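PDB 4E2A: putative acetyltransferase from Streptococcus mutans, which probably transfers an acyl group, such as the acetyl of acetyl-coenzyme A, to an acceptor that is not known. Local coordinates for residues V43-L48 with V84-L89; A55-R60 with Y132-Y137; F126-L131 with F149-A154; V166-V171 with V196-L201. All coordinates share one frame; numbering follows the deposited sequence.

Contact 1 of 4, residues V43-L48 with V84-L89; sequences VNQDEL and VLKLEL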
# COMPACT_ATOMS: atom_id res chain seq x y z
N VAL B 43 -21.54 15.01 6.67
CA VAL B 43 -22.24 14.82 5.42
C VAL B 43 -23.59 14.17 5.71
O VAL B 43 -23.68 13.19 6.45
CB VAL B 43 -21.44 13.89 4.45
CG1 VAL B 43 -22.21 13.69 3.14
CG2 VAL B 43 -20.06 14.47 4.17
N ASN B 44 -24.64 14.74 5.14
CA ASN B 44 -25.97 14.19 5.26
C ASN B 44 -26.11 12.91 4.44
O ASN B 44 -25.43 12.74 3.41
CB ASN B 44 -27.00 15.22 4.79
CG ASN B 44 -27.61 16.00 5.93
OD1 ASN B 44 -28.66 15.62 6.46
ND2 ASN B 44 -26.98 17.11 6.31
N GLN B 45 -26.99 12.01 4.87
CA GLN B 45 -27.30 10.81 4.10
C GLN B 45 -27.70 11.17 2.66
O GLN B 45 -27.31 10.49 1.72
CB GLN B 45 -28.42 9.98 4.77
CG GLN B 45 -27.94 9.05 5.89
CD GLN B 45 -27.16 7.83 5.37
OE1 GLN B 45 -26.73 7.79 4.22
NE2 GLN B 45 -27.01 6.83 6.23
N ASP B 46 -28.46 12.25 2.49
CA ASP B 46 -28.91 12.65 1.16
C ASP B 46 -27.90 13.49 0.36
O ASP B 46 -28.23 14.07 -0.67
CB ASP B 46 -30.26 13.37 1.25
CG ASP B 46 -30.14 14.75 1.88
OD1 ASP B 46 -29.16 15.00 2.61
OD2 ASP B 46 -31.04 15.59 1.63
N GLU B 47 -26.66 13.54 0.84
CA GLU B 47 -25.59 14.27 0.14
C GLU B 47 -24.52 13.32 -0.44
O GLU B 47 -23.42 13.75 -0.80
CB GLU B 47 -24.96 15.31 1.07
CG GLU B 47 -25.98 16.31 1.63
CD GLU B 47 -25.37 17.39 2.52
OE1 GLU B 47 -24.81 17.05 3.60
OE2 GLU B 47 -25.43 18.58 2.13
N LEU B 48 -24.84 12.04 -0.51
CA LEU B 48 -23.89 11.06 -1.03
C LEU B 48 -23.35 11.45 -2.42
O LEU B 48 -22.14 11.36 -2.68
CB LEU B 48 -24.54 9.67 -1.04
CG LEU B 48 -23.73 8.50 -1.61
CD1 LEU B 48 -22.56 8.20 -0.73
CD2 LEU B 48 -24.61 7.25 -1.75
N VAL B 84 -19.07 2.47 -2.27
CA VAL B 84 -17.95 2.53 -1.32
C VAL B 84 -18.12 3.73 -0.38
O VAL B 84 -17.97 3.63 0.83
CB VAL B 84 -16.59 2.56 -2.04
CG1 VAL B 84 -15.45 2.81 -1.06
CG2 VAL B 84 -16.37 1.26 -2.83
N LEU B 85 -18.47 4.88 -0.95
CA LEU B 85 -18.73 6.06 -0.13
C LEU B 85 -19.93 5.83 0.81
O LEU B 85 -19.93 6.30 1.95
CB LEU B 85 -18.96 7.28 -1.03
CG LEU B 85 -17.72 7.75 -1.80
CD1 LEU B 85 -18.13 8.76 -2.86
CD2 LEU B 85 -16.71 8.33 -0.83
N LYS B 86 -20.93 5.10 0.33
CA LYS B 86 -22.06 4.76 1.20
C LYS B 86 -21.63 3.98 2.45
O LYS B 86 -22.05 4.31 3.57
CB LYS B 86 -23.14 3.99 0.44
CG LYS B 86 -24.31 3.51 1.31
CD LYS B 86 -25.21 4.67 1.77
CE LYS B 86 -26.36 4.12 2.64
NZ LYS B 86 -27.04 5.17 3.47
N LEU B 87 -20.80 2.95 2.27
CA LEU B 87 -20.27 2.18 3.40
C LEU B 87 -19.47 3.05 4.36
O LEU B 87 -19.52 2.86 5.57
CB LEU B 87 -19.36 1.05 2.92
CG LEU B 87 -20.02 -0.10 2.16
CD1 LEU B 87 -18.97 -1.00 1.53
CD2 LEU B 87 -20.95 -0.90 3.08
N GLU B 88 -18.72 3.99 3.82
CA GLU B 88 -17.98 4.95 4.60
C GLU B 88 -18.91 5.83 5.43
O GLU B 88 -18.66 6.05 6.54
CB GLU B 88 -17.01 5.75 3.72
CG GLU B 88 -15.90 4.91 3.11
CD GLU B 88 -14.86 5.69 2.34
OE1 GLU B 88 -15.00 6.89 2.24
OE2 GLU B 88 -13.91 5.09 1.88
N LEU B 89 -20.01 6.28 4.86
CA LEU B 89 -20.91 7.14 5.56
C LEU B 89 -21.69 6.41 6.66
O LEU B 89 -22.11 7.01 7.59
CB LEU B 89 -21.90 7.77 4.60
CG LEU B 89 -21.58 9.08 3.89
CD1 LEU B 89 -22.71 9.61 3.11
CD2 LEU B 89 -20.93 10.13 4.72

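Contact 2 of 4, residues A55-R60 with Y132-Y137; sequences AIQTFR and YILKAY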
# COMPACT_ATOMS: atom_id res chain seq x y z
N ALA B 55 -15.29 14.83 -3.88
CA ALA B 55 -14.17 13.90 -3.77
C ALA B 55 -13.49 13.71 -5.14
O ALA B 55 -12.26 13.77 -5.24
CB ALA B 55 -14.63 12.58 -3.20
N ILE B 56 -14.27 13.53 -6.20
CA ILE B 56 -13.66 13.35 -7.52
C ILE B 56 -12.99 14.65 -7.99
O ILE B 56 -11.85 14.66 -8.47
CB ILE B 56 -14.66 12.83 -8.55
CG1 ILE B 56 -15.00 11.37 -8.24
CG2 ILE B 56 -14.10 12.96 -9.96
CD1 ILE B 56 -16.15 10.80 -9.07
N GLN B 57 -13.69 15.76 -7.82
CA GLN B 57 -13.14 17.00 -8.33
C GLN B 57 -11.82 17.38 -7.64
O GLN B 57 -10.88 17.81 -8.32
CB GLN B 57 -14.14 18.14 -8.27
CG GLN B 57 -13.66 19.30 -9.13
CD GLN B 57 -14.58 20.49 -9.07
OE1 GLN B 57 -14.14 21.64 -9.20
NE2 GLN B 57 -15.88 20.24 -8.87
N THR B 58 -11.75 17.22 -6.32
CA THR B 58 -10.51 17.53 -5.60
C THR B 58 -9.37 16.59 -5.98
O THR B 58 -8.21 17.00 -6.00
CB THR B 58 -10.72 17.58 -4.05
OG1 THR B 58 -11.29 16.35 -3.57
CG2 THR B 58 -11.65 18.73 -3.68
N PHE B 59 -9.70 15.33 -6.28
CA PHE B 59 -8.65 14.37 -6.61
C PHE B 59 -8.06 14.75 -7.98
O PHE B 59 -6.84 14.75 -8.19
CB PHE B 59 -9.18 12.93 -6.60
CG PHE B 59 -8.07 11.89 -6.56
CD1 PHE B 59 -7.50 11.40 -7.73
CD2 PHE B 59 -7.60 11.40 -5.34
CE1 PHE B 59 -6.49 10.45 -7.70
CE2 PHE B 59 -6.58 10.44 -5.30
CZ PHE B 59 -6.03 9.96 -6.48
N ARG B 60 -8.95 15.09 -8.90
CA ARG B 60 -8.60 15.55 -10.25
C ARG B 60 -7.73 16.81 -10.17
O ARG B 60 -6.66 16.88 -10.77
CB ARG B 60 -9.90 15.84 -11.00
CG ARG B 60 -9.78 15.97 -12.50
CD ARG B 60 -11.16 16.25 -13.14
NE ARG B 60 -12.13 15.20 -12.85
CZ ARG B 60 -12.54 14.29 -13.74
NH1 ARG B 60 -12.07 14.30 -14.98
NH2 ARG B 60 -13.43 13.37 -13.38
N TYR B 132 -9.30 17.58 1.87
CA TYR B 132 -9.20 18.27 0.60
C TYR B 132 -10.02 19.56 0.59
O TYR B 132 -11.13 19.60 1.12
CB TYR B 132 -9.74 17.38 -0.54
CG TYR B 132 -8.88 16.19 -0.91
CD1 TYR B 132 -7.92 16.28 -1.92
CD2 TYR B 132 -9.04 14.97 -0.26
CE1 TYR B 132 -7.16 15.19 -2.26
CE2 TYR B 132 -8.28 13.89 -0.60
CZ TYR B 132 -7.34 13.99 -1.59
OH TYR B 132 -6.59 12.90 -1.93
N ILE B 133 -9.46 20.60 -0.02
CA ILE B 133 -10.21 21.83 -0.25
C ILE B 133 -10.26 22.06 -1.75
O ILE B 133 -9.21 22.01 -2.42
CB ILE B 133 -9.54 23.06 0.44
CG1 ILE B 133 -9.39 22.86 1.95
CG2 ILE B 133 -10.31 24.37 0.11
CD1 ILE B 133 -10.71 22.80 2.75
N LEU B 134 -11.46 22.27 -2.29
CA LEU B 134 -11.62 22.72 -3.69
C LEU B 134 -10.73 23.93 -4.04
O LEU B 134 -10.69 24.93 -3.31
CB LEU B 134 -13.08 23.07 -3.98
CG LEU B 134 -14.07 21.96 -4.33
CD1 LEU B 134 -15.47 22.53 -4.40
CD2 LEU B 134 -13.71 21.25 -5.64
N LYS B 135 -10.05 23.85 -5.18
CA LYS B 135 -9.18 24.93 -5.62
C LYS B 135 -9.88 26.29 -5.63
O LYS B 135 -9.27 27.31 -5.29
CB LYS B 135 -8.60 24.64 -7.01
CG LYS B 135 -7.09 24.74 -7.03
CD LYS B 135 -6.45 23.42 -7.44
CE LYS B 135 -6.52 23.22 -8.95
NZ LYS B 135 -5.50 22.25 -9.45
N ALA B 136 -11.15 26.32 -6.03
CA ALA B 136 -11.87 27.59 -6.08
C ALA B 136 -12.00 28.20 -4.69
O ALA B 136 -12.29 29.39 -4.57
CB ALA B 136 -13.26 27.45 -6.76
N TYR B 137 -11.79 27.39 -3.64
CA TYR B 137 -11.93 27.88 -2.25
C TYR B 137 -10.63 27.88 -1.43
O TYR B 137 -10.68 28.07 -0.22
CB TYR B 137 -12.98 27.07 -1.48
CG TYR B 137 -14.39 27.28 -1.97
CD1 TYR B 137 -15.21 28.27 -1.43
CD2 TYR B 137 -14.90 26.46 -2.97
CE1 TYR B 137 -16.50 28.45 -1.90
CE2 TYR B 137 -16.19 26.64 -3.44
CZ TYR B 137 -16.99 27.63 -2.91
OH TYR B 137 -18.26 27.78 -3.39

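Contact 3 of 4, residues F126-L131 with F149-A154; sequences FEIQRL and FALERA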
# COMPACT_ATOMS: atom_id res chain seq x y z
N PHE B 126 -6.75 7.78 16.94
CA PHE B 126 -7.69 8.48 16.07
C PHE B 126 -6.88 8.96 14.84
O PHE B 126 -5.85 9.60 14.98
CB PHE B 126 -8.25 9.67 16.88
CG PHE B 126 -9.28 10.51 16.17
CD1 PHE B 126 -10.61 10.50 16.60
CD2 PHE B 126 -8.93 11.39 15.17
CE1 PHE B 126 -11.58 11.31 16.00
CE2 PHE B 126 -9.89 12.22 14.56
CZ PHE B 126 -11.21 12.17 14.97
N GLU B 127 -7.37 8.65 13.64
CA GLU B 127 -6.65 8.89 12.39
C GLU B 127 -7.28 10.02 11.58
O GLU B 127 -8.48 10.05 11.39
CB GLU B 127 -6.63 7.62 11.53
CG GLU B 127 -6.04 7.82 10.13
CD GLU B 127 -6.19 6.60 9.21
OE1 GLU B 127 -6.88 5.64 9.58
OE2 GLU B 127 -5.63 6.61 8.11
N ILE B 128 -6.48 10.96 11.12
CA ILE B 128 -6.95 11.93 10.13
C ILE B 128 -6.52 11.40 8.77
O ILE B 128 -5.32 11.37 8.46
CB ILE B 128 -6.41 13.35 10.40
CG1 ILE B 128 -6.78 13.79 11.82
CG2 ILE B 128 -6.98 14.33 9.38
CD1 ILE B 128 -5.92 14.96 12.35
N GLN B 129 -7.49 10.91 7.99
CA GLN B 129 -7.20 10.16 6.76
C GLN B 129 -7.23 11.02 5.50
O GLN B 129 -6.32 10.92 4.66
CB GLN B 129 -8.20 8.98 6.60
CG GLN B 129 -7.90 8.07 5.38
CD GLN B 129 -9.09 7.22 4.93
OE1 GLN B 129 -10.02 6.97 5.70
NE2 GLN B 129 -9.06 6.78 3.67
N ARG B 130 -8.27 11.84 5.35
CA ARG B 130 -8.47 12.67 4.17
C ARG B 130 -8.80 14.12 4.50
O ARG B 130 -9.65 14.39 5.34
CB ARG B 130 -9.63 12.13 3.31
CG ARG B 130 -9.35 10.87 2.52
CD ARG B 130 -10.61 10.42 1.73
NE ARG B 130 -10.35 9.10 1.18
CZ ARG B 130 -11.28 8.17 0.98
NH1 ARG B 130 -12.55 8.42 1.29
NH2 ARG B 130 -10.92 7.00 0.46
N LEU B 131 -8.16 15.05 3.80
CA LEU B 131 -8.56 16.45 3.90
C LEU B 131 -8.24 17.18 2.59
O LEU B 131 -7.07 17.35 2.24
CB LEU B 131 -7.86 17.13 5.11
CG LEU B 131 -8.45 18.47 5.65
CD1 LEU B 131 -7.81 18.94 6.96
CD2 LEU B 131 -8.33 19.58 4.60
N PHE B 149 -10.44 21.74 13.34
CA PHE B 149 -11.66 21.04 13.74
C PHE B 149 -11.38 19.55 13.95
O PHE B 149 -11.89 18.94 14.90
CB PHE B 149 -12.76 21.25 12.68
CG PHE B 149 -14.02 20.46 12.93
CD1 PHE B 149 -15.08 21.01 13.67
CD2 PHE B 149 -14.17 19.17 12.41
CE1 PHE B 149 -16.25 20.29 13.91
CE2 PHE B 149 -15.34 18.44 12.63
CZ PHE B 149 -16.39 19.00 13.39
N ALA B 150 -10.58 18.96 13.06
CA ALA B 150 -10.21 17.55 13.21
C ALA B 150 -9.48 17.27 14.52
O ALA B 150 -9.78 16.28 15.19
CB ALA B 150 -9.36 17.06 12.02
N LEU B 151 -8.53 18.14 14.89
CA LEU B 151 -7.80 18.01 16.16
C LEU B 151 -8.70 18.14 17.39
O LEU B 151 -8.51 17.46 18.40
CB LEU B 151 -6.68 19.06 16.26
CG LEU B 151 -5.62 18.99 15.17
CD1 LEU B 151 -4.60 20.10 15.37
CD2 LEU B 151 -4.95 17.61 15.16
N GLU B 152 -9.69 19.03 17.30
CA GLU B 152 -10.65 19.17 18.40
C GLU B 152 -11.57 17.94 18.52
O GLU B 152 -11.85 17.47 19.62
CB GLU B 152 -11.44 20.47 18.28
CG GLU B 152 -12.40 20.70 19.43
CD GLU B 152 -11.73 20.65 20.81
OE1 GLU B 152 -10.51 20.91 20.91
OE2 GLU B 152 -12.44 20.35 21.80
N ARG B 153 -12.02 17.40 17.39
CA ARG B 153 -12.77 16.14 17.43
C ARG B 153 -11.95 15.05 18.11
O ARG B 153 -12.47 14.26 18.92
CB ARG B 153 -13.18 15.68 16.02
CG ARG B 153 -14.32 16.49 15.42
CD ARG B 153 -15.56 16.44 16.30
NE ARG B 153 -16.11 15.08 16.43
CZ ARG B 153 -17.18 14.78 17.16
NH1 ARG B 153 -17.81 15.74 17.84
NH2 ARG B 153 -17.62 13.53 17.23
N ALA B 154 -10.67 14.99 17.79
CA ALA B 154 -9.77 14.00 18.39
C ALA B 154 -9.70 14.18 19.90
O ALA B 154 -9.74 13.21 20.66
CB ALA B 154 -8.37 14.11 17.79

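Contact 4 of 4, residues V166-V171 with V196-L201; sequences VWEKNV and VDTDWL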
# COMPACT_ATOMS: atom_id res chain seq x y z
N VAL B 166 2.57 11.06 6.34
CA VAL B 166 3.10 12.08 5.45
C VAL B 166 4.27 11.50 4.65
O VAL B 166 5.06 10.71 5.17
CB VAL B 166 3.57 13.34 6.23
CG1 VAL B 166 4.72 12.99 7.17
CG2 VAL B 166 3.99 14.45 5.27
N TRP B 167 4.37 11.90 3.39
CA TRP B 167 5.42 11.44 2.49
C TRP B 167 6.79 11.94 2.97
O TRP B 167 6.97 13.13 3.21
CB TRP B 167 5.14 11.96 1.08
CG TRP B 167 6.10 11.46 0.04
CD1 TRP B 167 6.85 10.32 0.10
CD2 TRP B 167 6.42 12.09 -1.20
NE1 TRP B 167 7.61 10.20 -1.04
CE2 TRP B 167 7.37 11.28 -1.86
CE3 TRP B 167 6.00 13.28 -1.83
CZ2 TRP B 167 7.90 11.60 -3.10
CZ3 TRP B 167 6.52 13.59 -3.07
CH2 TRP B 167 7.46 12.76 -3.69
N GLU B 168 7.75 11.02 3.08
CA GLU B 168 9.10 11.39 3.47
C GLU B 168 9.64 12.64 2.77
O GLU B 168 10.44 13.36 3.34
CB GLU B 168 10.07 10.22 3.23
CG GLU B 168 11.45 10.46 3.81
CD GLU B 168 12.32 9.21 3.82
OE1 GLU B 168 12.69 8.73 2.72
OE2 GLU B 168 12.62 8.71 4.93
N LYS B 169 9.19 12.89 1.54
CA LYS B 169 9.71 14.01 0.75
C LYS B 169 8.93 15.30 0.89
O LYS B 169 9.33 16.33 0.32
CB LYS B 169 9.80 13.64 -0.73
CG LYS B 169 11.17 13.17 -1.18
CD LYS B 169 11.68 12.02 -0.34
CE LYS B 169 13.01 11.51 -0.88
NZ LYS B 169 12.92 11.15 -2.34
N ASN B 170 7.81 15.28 1.61
CA ASN B 170 7.00 16.49 1.75
C ASN B 170 7.36 17.29 3.00
O ASN B 170 6.60 17.32 3.98
CB ASN B 170 5.51 16.18 1.73
CG ASN B 170 4.66 17.45 1.62
OD1 ASN B 170 5.17 18.57 1.70
ND2 ASN B 170 3.36 17.27 1.44
N VAL B 171 8.51 17.96 2.93
CA VAL B 171 9.07 18.66 4.07
C VAL B 171 8.17 19.80 4.55
O VAL B 171 8.10 20.07 5.75
CB VAL B 171 10.47 19.22 3.75
CG1 VAL B 171 11.32 18.13 3.12
CG2 VAL B 171 10.38 20.43 2.82
N VAL B 196 11.57 3.03 -4.88
CA VAL B 196 11.22 2.76 -3.49
C VAL B 196 10.85 4.08 -2.80
O VAL B 196 11.48 5.11 -3.04
CB VAL B 196 12.40 2.08 -2.74
CG1 VAL B 196 12.06 1.85 -1.26
CG2 VAL B 196 12.75 0.76 -3.40
N ASP B 197 9.82 4.05 -1.96
CA ASP B 197 9.45 5.24 -1.19
C ASP B 197 9.07 4.95 0.25
O ASP B 197 8.87 3.80 0.64
CB ASP B 197 8.34 6.02 -1.89
CG ASP B 197 8.87 7.09 -2.82
OD1 ASP B 197 9.36 8.12 -2.31
OD2 ASP B 197 8.82 6.89 -4.05
N THR B 198 8.98 6.02 1.04
CA THR B 198 8.67 5.87 2.44
C THR B 198 7.63 6.87 2.90
O THR B 198 7.64 8.03 2.49
CB THR B 198 9.92 6.04 3.32
OG1 THR B 198 10.93 5.10 2.91
CG2 THR B 198 9.56 5.84 4.79
N ASP B 199 6.72 6.41 3.75
CA ASP B 199 5.82 7.31 4.47
C ASP B 199 6.18 7.31 5.93
O ASP B 199 6.44 6.25 6.53
CB ASP B 199 4.36 6.87 4.31
CG ASP B 199 3.75 7.33 3.00
OD1 ASP B 199 4.07 8.45 2.55
OD2 ASP B 199 2.94 6.56 2.43
N TRP B 200 6.22 8.51 6.51
CA TRP B 200 6.38 8.64 7.95
C TRP B 200 5.01 8.73 8.60
O TRP B 200 4.11 9.38 8.08
CB TRP B 200 7.14 9.92 8.32
CG TRP B 200 8.56 9.99 7.85
CD1 TRP B 200 9.28 9.02 7.21
CD2 TRP B 200 9.43 11.12 7.98
NE1 TRP B 200 10.55 9.47 6.94
CE2 TRP B 200 10.67 10.75 7.40
CE3 TRP B 200 9.29 12.39 8.53
CZ2 TRP B 200 11.75 11.63 7.37
CZ3 TRP B 200 10.37 13.26 8.49
CH2 TRP B 200 11.58 12.87 7.91
N LEU B 201 4.87 8.10 9.77
CA LEU B 201 3.67 8.23 10.57
C LEU B 201 3.96 9.18 11.72
O LEU B 201 4.99 9.06 12.37
CB LEU B 201 3.21 6.86 11.10
CG LEU B 201 2.82 5.83 10.02
CD1 LEU B 201 1.93 6.44 8.95
CD2 LEU B 201 4.05 5.21 9.38

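Contact 1 of 4, residues V43-L48 with V84-L89
Leu48 and Leu89 form the apolar centre, their CD1 methyls 4.1 Å apart. The same CD1 of Leu48 rests on helix 82-90, 3.7 Å from Leu85 CB and equally close to the backbone atom Lys86 N. It gets there because CG stands anti to the backbone N (chi1 177°), which brings the branched end up to the helix. Leu89 divides its two methyls: CD1 serves both Leu48 and Val43 CG1, whereas CD2 lies 3.8 Å from Val43 CB, the two side chains meeting at about a right angle. The loop that leads from strand 38-42 into helix 48-63 thus packs on helix 82-90, which itself leads into strand 94-101 of the mixed GNAT sheet, where Val43 also touches Thr96 and Phe98. Within the loop, Glu47 OE1 accepts the backbone N-H of Asn44 at 2.8 Å (N to OE1) through its anti lone pair and pairs with Arg41. At the exposed edge Lys86, bent at chi2 (71°), crosses Gln45, and Lys86 NZ donates to Gln45 OE1 at 2.7 Å. The ammonium sits above the amide plane, and the C=O...N angle is 104°. Gln45 NE2 donates in turn to Asp90, whose carboxylate also makes a long, weak ion pair with Lys86.

Contact 2 of 4, residues A55-R60 with Y132-Y137
Gln57 and Leu134 meet at the outer margin of this contact, where the glutamine chain passes at about a right angle over one leucine methyl, Leu134 CD2, which lies 4.0 Å from Gln57 CG. The next residue, Thr58, makes the central contact and divides its two branches between two partners. Its CB and OG1 press on the root of the Tyr132 side chain, CB being 3.6 Å from Tyr132 CB and 3.8 Å from Tyr132 CD1. Its methyl turns to the other partner, with CG2 3.8 Å from Leu134 CD2. With chi1 at 55°, OG1 stands between the backbone N and the carbonyl carbon, a rotation that lets it bond to the carbonyl oxygen of Ile54 one helical turn back. The hydroxyl is therefore satisfied within its own helix, and its approach to Tyr132 CG at 3.6 Å is simple van der Waals contact. Phe59 follows; its side chain and that of Tyr132 lie side by side, pointing the same way, and Tyr132 OH comes 3.9 Å from Phe59 CD2. Helix 48-63 is in this way packed against the end of strand 125-133, where the chain leaves the sheet for a short 3-10 turn. Phe108 of strand 104-113 touches both Thr58 and Tyr132, while Phe59 stacks on Phe75 of helix 69-79 and also packs on Val196 of the second subunit.

Contact 3 of 4, residues F126-L131 with F149-A154
The Phe126 ring lies flat against the backbone of Ala154: Ala154 CA stands 3.9 Å from the ring centroid and only 5° off the ring normal, a CH-pi contact over the centre of the face. Ala154 CB shares that face, 3.8 Å from Phe126 CD2. A trans chi1 (-178°) extends the ring from the strand to the helix, where its far end also reaches Arg153, with Phe126 CZ 4.2 Å from Arg153 CB. Two residues along the strand, Ile128 presents the end of its longer branch. Its CD1 touches both Ala150 CB and Leu151 CD2, at 4.0 Å from each, and the isoleucine and Leu151 side chains cross at about a right angle. Strand 125-133 and helix 142-157 open a beta-alpha-beta unit completed by strand 161-167, whose Val162 packs on Phe126, Ile128 and Ala154. Locally the strand and helix run nearly antiparallel, at 161°, with their axes 9.5 Å apart. Along the edge paired with strand 104-113, Gln129 and Arg130 form a classic beta bulge opposite Lys110. No hydrogen bond joins the two segments, so the helix is held to this strand by dispersion and ring-face contacts, and the small side chain of Ala154 is consistent with its CA lying so close to the aromatic face.

Contact 4 of 4, residues V166-V171 with V196-L201
Val166 and Trp200 form an antiparallel hydrogen-bonded pair: Val166 N donates to Trp200 O at 2.9 Å, and Trp200 N to Val166 O at 2.8 Å. Beyond the non-hydrogen-bonded pair Trp167 and Asp199, a third backbone bond runs from Glu168 N to Thr198 O at 3.0 Å, continuing the pairing into the type I turn Trp167 to Asn170. Two indole N-H groups add side-chain bonds in opposite directions across the strands. Trp167 NE1 reaches Asp197 OD1 at 3.0 Å; the oxygen lies in the indole plane, although the N-H meets the carboxylate from above its own plane. Trp200 NE1 donates to Glu168 OE2, also at 3.0 Å, on the anti side of a carboxylate turned 85° from the ring. The Glu168 chain, fully extended and leading off opposite its own N (chi1 -171°), passes obliquely by the indole to NE1. Among the nonpolar contacts, Glu168 CA lies over the five-membered ring of Trp200, 4.3 Å from its centroid, in a CH-pi contact, and Lys169 CB covers one face of Trp167. Strand 195-205 lies between strands 161-167 and 183-192 in the sheet. Helix 171-179 packs its Gln174 on Val166 and Trp200, while Val192 and Gly193 of the second subunit pack on Asp197 and Trp167.

In the fold
Contacts 2 and 3 share strand 125-133, with centres about 18 Å apart: contact 3 uses most of it (126-131) and contact 2 its C-terminal end, the two segments adjoining in sequence. Contact 1 touches contact 3 through a salt bridge from Glu88 OE1 to Arg130 NH1 at 3.0 Å, which ties helix 82-90 to the bulged part of that strand. Contact 4 lies on the far side of the chain's centre from contact 1, centres about 30 Å apart, and joins strand 161-167, the neighbour of strand 125-133, to strand 195-205. Contacts 2 and 4 both reach the second subunit. In GNAT enzymes a bulged strand and the helix after it usually frame the acetyl-coenzyme A site, so the bulged part of contact 3's strand probably lies near that site here.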